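Local coordinates for protein ABC transporter (Thermotoga maritima, PDB 1JI0) that binds ATP and probably hydrolyses it to drive the uptake of branched-chain amino acids across the membrane, at residues Ile25-Gly39 and Leu203-Ile217. Residues are numbered along the deposited sequence; the frame is centred on the assembly and turned at random.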
loop_
_atom_site.group_PDB
_atom_site.type_symbol
_atom_site.label_atom_id
_atom_site.label_comp_id
_atom_site.label_asym_id
_atom_site.label_seq_id
_atom_site.Cartn_x
_atom_site.Cartn_y
_atom_site.Cartn_z
ATOM N N ILE A 25 8.360 -3.187 -16.320
ATOM C CA ILE A 25 8.693 -3.873 -15.079
ATOM C C ILE A 25 7.804 -5.094 -14.851
ATOM O O ILE A 25 6.696 -5.171 -15.385
ATOM C CB ILE A 25 8.540 -2.933 -13.866
ATOM C CG1 ILE A 25 7.091 -2.447 -13.775
ATOM C CG2 ILE A 25 9.518 -1.753 -13.988
ATOM C CD1 ILE A 25 6.767 -1.766 -12.481
ATOM N N ASP A 26 8.311 -6.043 -14.061
ATOM C CA ASP A 26 7.575 -7.261 -13.708
ATOM C C ASP A 26 7.551 -7.337 -12.182
ATOM O O ASP A 26 8.560 -7.067 -11.538
ATOM C CB ASP A 26 8.285 -8.506 -14.246
ATOM C CG ASP A 26 8.455 -8.483 -15.757
ATOM O OD1 ASP A 26 7.440 -8.507 -16.485
ATOM O OD2 ASP A 26 9.619 -8.440 -16.210
ATOM N N LEU A 27 6.409 -7.698 -11.609
ATOM C CA LEU A 27 6.275 -7.819 -10.158
ATOM C C LEU A 27 5.230 -8.862 -9.832
ATOM O O LEU A 27 4.293 -9.060 -10.595
ATOM C CB LEU A 27 5.761 -6.528 -9.519
ATOM C CG LEU A 27 6.296 -5.129 -9.763
ATOM C CD1 LEU A 27 5.248 -4.139 -9.246
ATOM C CD2 LEU A 27 7.628 -4.940 -9.065
ATOM N N LYS A 28 5.378 -9.502 -8.676
ATOM C CA LYS A 28 4.403 -10.480 -8.212
ATOM C C LYS A 28 4.198 -10.234 -6.731
ATOM O O LYS A 28 5.154 -9.966 -6.007
ATOM C CB LYS A 28 4.901 -11.908 -8.438
ATOM C CG LYS A 28 4.938 -12.311 -9.898
ATOM C CD LYS A 28 5.221 -13.798 -10.045
ATOM C CE LYS A 28 5.402 -14.178 -11.502
ATOM N NZ LYS A 28 5.777 -15.615 -11.629
ATOM N N VAL A 29 2.949 -10.281 -6.288
ATOM C CA VAL A 29 2.638 -10.089 -4.872
ATOM C C VAL A 29 1.901 -11.358 -4.439
ATOM O O VAL A 29 0.709 -11.508 -4.703
ATOM C CB VAL A 29 1.730 -8.852 -4.656
ATOM C CG1 VAL A 29 1.553 -8.595 -3.171
ATOM C CG2 VAL A 29 2.345 -7.621 -5.348
ATOM N N PRO A 30 2.616 -12.300 -3.791
ATOM C CA PRO A 30 2.020 -13.564 -3.334
ATOM C C PRO A 30 1.010 -13.379 -2.209
ATOM O O PRO A 30 1.150 -12.481 -1.372
ATOM C CB PRO A 30 3.237 -14.386 -2.876
ATOM C CG PRO A 30 4.401 -13.775 -3.666
ATOM C CD PRO A 30 4.075 -12.302 -3.577
ATOM N N ARG A 31 0.004 -14.251 -2.195
ATOM C CA ARG A 31 -1.048 -14.218 -1.191
ATOM C C ARG A 31 -0.458 -14.292 0.210
ATOM O O ARG A 31 0.427 -15.107 0.470
ATOM C CB ARG A 31 -2.016 -15.392 -1.409
ATOM C CG ARG A 31 -3.117 -15.535 -0.339
ATOM C CD ARG A 31 -4.204 -16.494 -0.814
ATOM N NE ARG A 31 -4.768 -16.028 -2.083
ATOM C CZ ARG A 31 -5.637 -15.024 -2.200
ATOM N NH1 ARG A 31 -6.067 -14.383 -1.125
ATOM N NH2 ARG A 31 -6.039 -14.624 -3.401
ATOM N N GLY A 32 -0.947 -13.431 1.100
ATOM C CA GLY A 32 -0.494 -13.423 2.482
ATOM C C GLY A 32 0.860 -12.799 2.758
ATOM O O GLY A 32 1.326 -12.820 3.894
ATOM N N GLN A 33 1.501 -12.238 1.738
ATOM C CA GLN A 33 2.810 -11.629 1.948
ATOM C C GLN A 33 2.787 -10.111 1.895
ATOM O O GLN A 33 1.799 -9.497 1.483
ATOM C CB GLN A 33 3.807 -12.132 0.893
ATOM C CG GLN A 33 4.224 -13.585 1.049
ATOM C CD GLN A 33 5.287 -13.986 0.043
ATOM O OE1 GLN A 33 6.009 -13.139 -0.475
ATOM N NE2 GLN A 33 5.393 -15.279 -0.231
ATOM N N ILE A 34 3.883 -9.509 2.337
ATOM C CA ILE A 34 4.044 -8.066 2.270
ATOM C C ILE A 34 5.157 -7.900 1.254
ATOM O O ILE A 34 6.270 -8.391 1.460
ATOM C CB ILE A 34 4.516 -7.453 3.607
ATOM C CG1 ILE A 34 3.378 -7.458 4.627
ATOM C CG2 ILE A 34 5.026 -6.025 3.363
ATOM C CD1 ILE A 34 3.842 -7.129 6.057
ATOM N N VAL A 35 4.854 -7.249 0.141
ATOM C CA VAL A 35 5.854 -7.008 -0.888
ATOM C C VAL A 35 6.095 -5.512 -0.929
ATOM O O VAL A 35 5.155 -4.731 -0.852
ATOM C CB VAL A 35 5.370 -7.480 -2.278
ATOM C CG1 VAL A 35 6.316 -6.963 -3.363
ATOM C CG2 VAL A 35 5.327 -8.996 -2.313
ATOM N N THR A 36 7.349 -5.101 -1.041
ATOM C CA THR A 36 7.619 -3.687 -1.081
ATOM C C THR A 36 8.369 -3.259 -2.334
ATOM O O THR A 36 9.214 -3.980 -2.872
ATOM C CB THR A 36 8.396 -3.223 0.178
ATOM O OG1 THR A 36 8.499 -1.791 0.168
ATOM C CG2 THR A 36 9.801 -3.836 0.211
ATOM N N LEU A 37 8.013 -2.077 -2.808
ATOM C CA LEU A 37 8.637 -1.484 -3.971
ATOM C C LEU A 37 9.324 -0.260 -3.386
ATOM O O LEU A 37 8.670 0.612 -2.815
ATOM C CB LEU A 37 7.557 -1.098 -4.979
ATOM C CG LEU A 37 7.924 -0.414 -6.288
ATOM C CD1 LEU A 37 8.903 -1.274 -7.090
ATOM C CD2 LEU A 37 6.631 -0.180 -7.074
ATOM N N ILE A 38 10.650 -0.224 -3.484
ATOM C CA ILE A 38 11.418 0.887 -2.946
ATOM C C ILE A 38 12.240 1.552 -4.035
ATOM O O ILE A 38 12.450 0.981 -5.103
ATOM C CB ILE A 38 12.364 0.418 -1.811
ATOM C CG1 ILE A 38 13.399 -0.572 -2.353
ATOM C CG2 ILE A 38 11.549 -0.242 -0.698
ATOM C CD1 ILE A 38 14.407 -1.029 -1.307
ATOM N N GLY A 39 12.691 2.771 -3.758
ATOM C CA GLY A 39 13.492 3.504 -4.713
ATOM C C GLY A 39 13.474 4.976 -4.370
ATOM O O GLY A 39 12.632 5.423 -3.589
ATOM N N LEU A 203 11.885 -2.682 4.067
ATOM C CA LEU A 203 12.523 -3.986 3.926
ATOM C C LEU A 203 12.487 -4.815 5.211
ATOM O O LEU A 203 12.470 -6.048 5.157
ATOM C CB LEU A 203 13.965 -3.821 3.448
ATOM C CG LEU A 203 14.097 -3.385 1.988
ATOM C CD1 LEU A 203 15.562 -3.086 1.665
ATOM C CD2 LEU A 203 13.540 -4.484 1.079
ATOM N N LYS A 204 12.468 -4.155 6.366
ATOM C CA LYS A 204 12.419 -4.879 7.635
ATOM C C LYS A 204 11.086 -5.593 7.876
ATOM O O LYS A 204 11.033 -6.602 8.585
ATOM C CB LYS A 204 12.715 -3.926 8.798
ATOM C CG LYS A 204 14.146 -3.401 8.797
ATOM C CD LYS A 204 14.373 -2.328 9.860
ATOM C CE LYS A 204 14.304 -2.897 11.264
ATOM N NZ LYS A 204 14.586 -1.837 12.270
ATOM N N VAL A 205 10.005 -5.087 7.291
ATOM C CA VAL A 205 8.703 -5.723 7.487
ATOM C C VAL A 205 8.246 -6.574 6.315
ATOM O O VAL A 205 7.390 -7.437 6.470
ATOM C CB VAL A 205 7.592 -4.682 7.787
ATOM C CG1 VAL A 205 7.938 -3.924 9.039
ATOM C CG2 VAL A 205 7.404 -3.741 6.600
ATOM N N ALA A 206 8.837 -6.347 5.149
ATOM C CA ALA A 206 8.448 -7.075 3.954
ATOM C C ALA A 206 9.028 -8.476 3.810
ATOM O O ALA A 206 10.056 -8.811 4.401
ATOM C CB ALA A 206 8.805 -6.252 2.716
ATOM N N HIS A 207 8.345 -9.292 3.014
ATOM C CA HIS A 207 8.801 -10.638 2.718
ATOM C C HIS A 207 9.693 -10.582 1.493
ATOM O O HIS A 207 10.704 -11.285 1.405
ATOM C CB HIS A 207 7.625 -11.563 2.406
ATOM C CG HIS A 207 6.724 -11.804 3.572
ATOM N ND1 HIS A 207 5.646 -10.997 3.859
ATOM C CD2 HIS A 207 6.774 -12.731 4.556
ATOM C CE1 HIS A 207 5.070 -11.413 4.974
ATOM N NE2 HIS A 207 5.737 -12.465 5.418
ATOM N N TYR A 208 9.305 -9.731 0.547
ATOM C CA TYR A 208 10.016 -9.604 -0.719
ATOM C C TYR A 208 10.081 -8.139 -1.108
ATOM O O TYR A 208 9.196 -7.362 -0.753
ATOM C CB TYR A 208 9.255 -10.383 -1.792
ATOM C CG TYR A 208 10.067 -10.757 -3.007
ATOM C CD1 TYR A 208 10.855 -11.907 -3.010
ATOM C CD2 TYR A 208 10.044 -9.965 -4.155
ATOM C CE1 TYR A 208 11.600 -12.265 -4.133
ATOM C CE2 TYR A 208 10.785 -10.306 -5.284
ATOM C CZ TYR A 208 11.560 -11.459 -5.267
ATOM O OH TYR A 208 12.282 -11.812 -6.388
ATOM N N GLY A 209 11.122 -7.766 -1.842
ATOM C CA GLY A 209 11.261 -6.383 -2.257
ATOM C C GLY A 209 11.718 -6.216 -3.694
ATOM O O GLY A 209 12.323 -7.119 -4.279
ATOM N N TYR A 210 11.427 -5.047 -4.256
ATOM C CA TYR A 210 11.815 -4.701 -5.619
ATOM C C TYR A 210 12.433 -3.303 -5.566
ATOM O O TYR A 210 11.872 -2.394 -4.959
ATOM C CB TYR A 210 10.597 -4.667 -6.544
ATOM C CG TYR A 210 9.954 -6.001 -6.815
ATOM C CD1 TYR A 210 8.961 -6.506 -5.978
ATOM C CD2 TYR A 210 10.327 -6.758 -7.928
ATOM C CE1 TYR A 210 8.351 -7.736 -6.249
ATOM C CE2 TYR A 210 9.727 -7.979 -8.200
ATOM C CZ TYR A 210 8.745 -8.461 -7.360
ATOM O OH TYR A 210 8.172 -9.680 -7.627
ATOM N N VAL A 211 13.594 -3.137 -6.190
ATOM C CA VAL A 211 14.263 -1.842 -6.193
ATOM C C VAL A 211 14.041 -1.181 -7.547
ATOM O O VAL A 211 14.557 -1.640 -8.564
ATOM C CB VAL A 211 15.779 -1.984 -5.933
ATOM C CG1 VAL A 211 16.427 -0.605 -5.893
ATOM C CG2 VAL A 211 16.016 -2.688 -4.611
ATOM N N LEU A 212 13.257 -0.105 -7.542
ATOM C CA LEU A 212 12.927 0.646 -8.748
ATOM C C LEU A 212 13.846 1.865 -8.910
ATOM O O LEU A 212 13.965 2.690 -8.005
ATOM C CB LEU A 212 11.458 1.096 -8.675
ATOM C CG LEU A 212 10.756 1.795 -9.854
ATOM C CD1 LEU A 212 10.551 0.832 -11.016
ATOM C CD2 LEU A 212 9.392 2.306 -9.383
ATOM N N GLU A 213 14.502 1.960 -10.062
ATOM C CA GLU A 213 15.394 3.077 -10.368
ATOM C C GLU A 213 15.076 3.560 -11.774
ATOM O O GLU A 213 15.239 2.820 -12.742
ATOM C CB GLU A 213 16.862 2.651 -10.308
ATOM C CG GLU A 213 17.328 2.203 -8.937
ATOM C CD GLU A 213 18.847 2.185 -8.813
ATOM O OE1 GLU A 213 19.521 1.764 -9.779
ATOM O OE2 GLU A 213 19.366 2.586 -7.744
ATOM N N THR A 214 14.615 4.803 -11.871
ATOM C CA THR A 214 14.252 5.412 -13.148
ATOM C C THR A 214 13.381 4.489 -14.001
ATOM O O THR A 214 13.741 4.135 -15.122
ATOM C CB THR A 214 15.510 5.831 -13.957
ATOM O OG1 THR A 214 16.325 6.703 -13.160
ATOM C CG2 THR A 214 15.109 6.588 -15.218
ATOM N N GLY A 215 12.241 4.084 -13.444
ATOM C CA GLY A 215 11.307 3.243 -14.170
ATOM C C GLY A 215 11.652 1.787 -14.433
ATOM O O GLY A 215 10.921 1.114 -15.152
ATOM N N GLN A 216 12.749 1.291 -13.875
ATOM C CA GLN A 216 13.122 -0.106 -14.077
ATOM C C GLN A 216 13.538 -0.793 -12.771
ATOM O O GLN A 216 14.087 -0.156 -11.873
ATOM C CB GLN A 216 14.276 -0.218 -15.075
ATOM C CG GLN A 216 14.015 0.403 -16.436
ATOM C CD GLN A 216 15.013 -0.077 -17.476
ATOM O OE1 GLN A 216 14.946 -1.216 -17.933
ATOM N NE2 GLN A 216 15.951 0.787 -17.843
ATOM N N ILE A 217 13.279 -2.097 -12.674
ATOM C CA ILE A 217 13.660 -2.853 -11.485
ATOM C C ILE A 217 15.111 -3.283 -11.684
ATOM O O ILE A 217 15.418 -4.000 -12.631
ATOM C CB ILE A 217 12.779 -4.117 -11.305
ATOM C CG1 ILE A 217 11.300 -3.727 -11.261
ATOM C CG2 ILE A 217 13.154 -4.838 -10.013
ATOM C CD1 ILE A 217 10.954 -2.719 -10.197
HETATM O O HOH W 1 7.246 -11.492 -5.136
#
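The carbonyl oxygen of Ile34 is gripped by two successive amides: His207 N at 2.7 Å, in the carbonyl plane, and, more weakly, Tyr208 N. His207 suits the start of this pairing because its ND1 accepts Ile34 N at 2.8 Å, with the donor tilted 20° from the ring plane, while Gln33 CG lies over one ring face. From there strands 34-38 and 208-213 run parallel, Thr36 N bonding to Tyr208 O, and Leu212 N to Ile38 O. Gly209, having no side chain, lets Leu203 CD2 and Thr36 CG2 close in on its backbone. The Thr36 CG2 methyl also packs on Ala206 CB.

On the other face Tyr210 rises toward strand 25-30. With CG beside its own backbone N (chi1 -68°), the ring stands where Leu27 CD2 presses on one face, 3.5 Å from the centroid, and Tyr208 CE2 lies against the opposite face, toward the rim; Val35 CG1 meets its edge. Tyrosine is long enough to cross between the sheets: Tyr210 OH accepts Lys28 N at 3.0 Å, and a water joins it to Lys28 O. Branched aliphatic chains suit the buried space alongside, where Leu37 CD1 meets Leu212 CB and Ile217 CD1, and Ile25 CG2 meets Ile217 CG1 at 3.8 Å.

The contact joins the central sheet to the antiparallel sheet of an ABC-type nucleotide-binding domain, and strand 34-38 leads through Gly39 into the ATP-binding P-loop (Walker A).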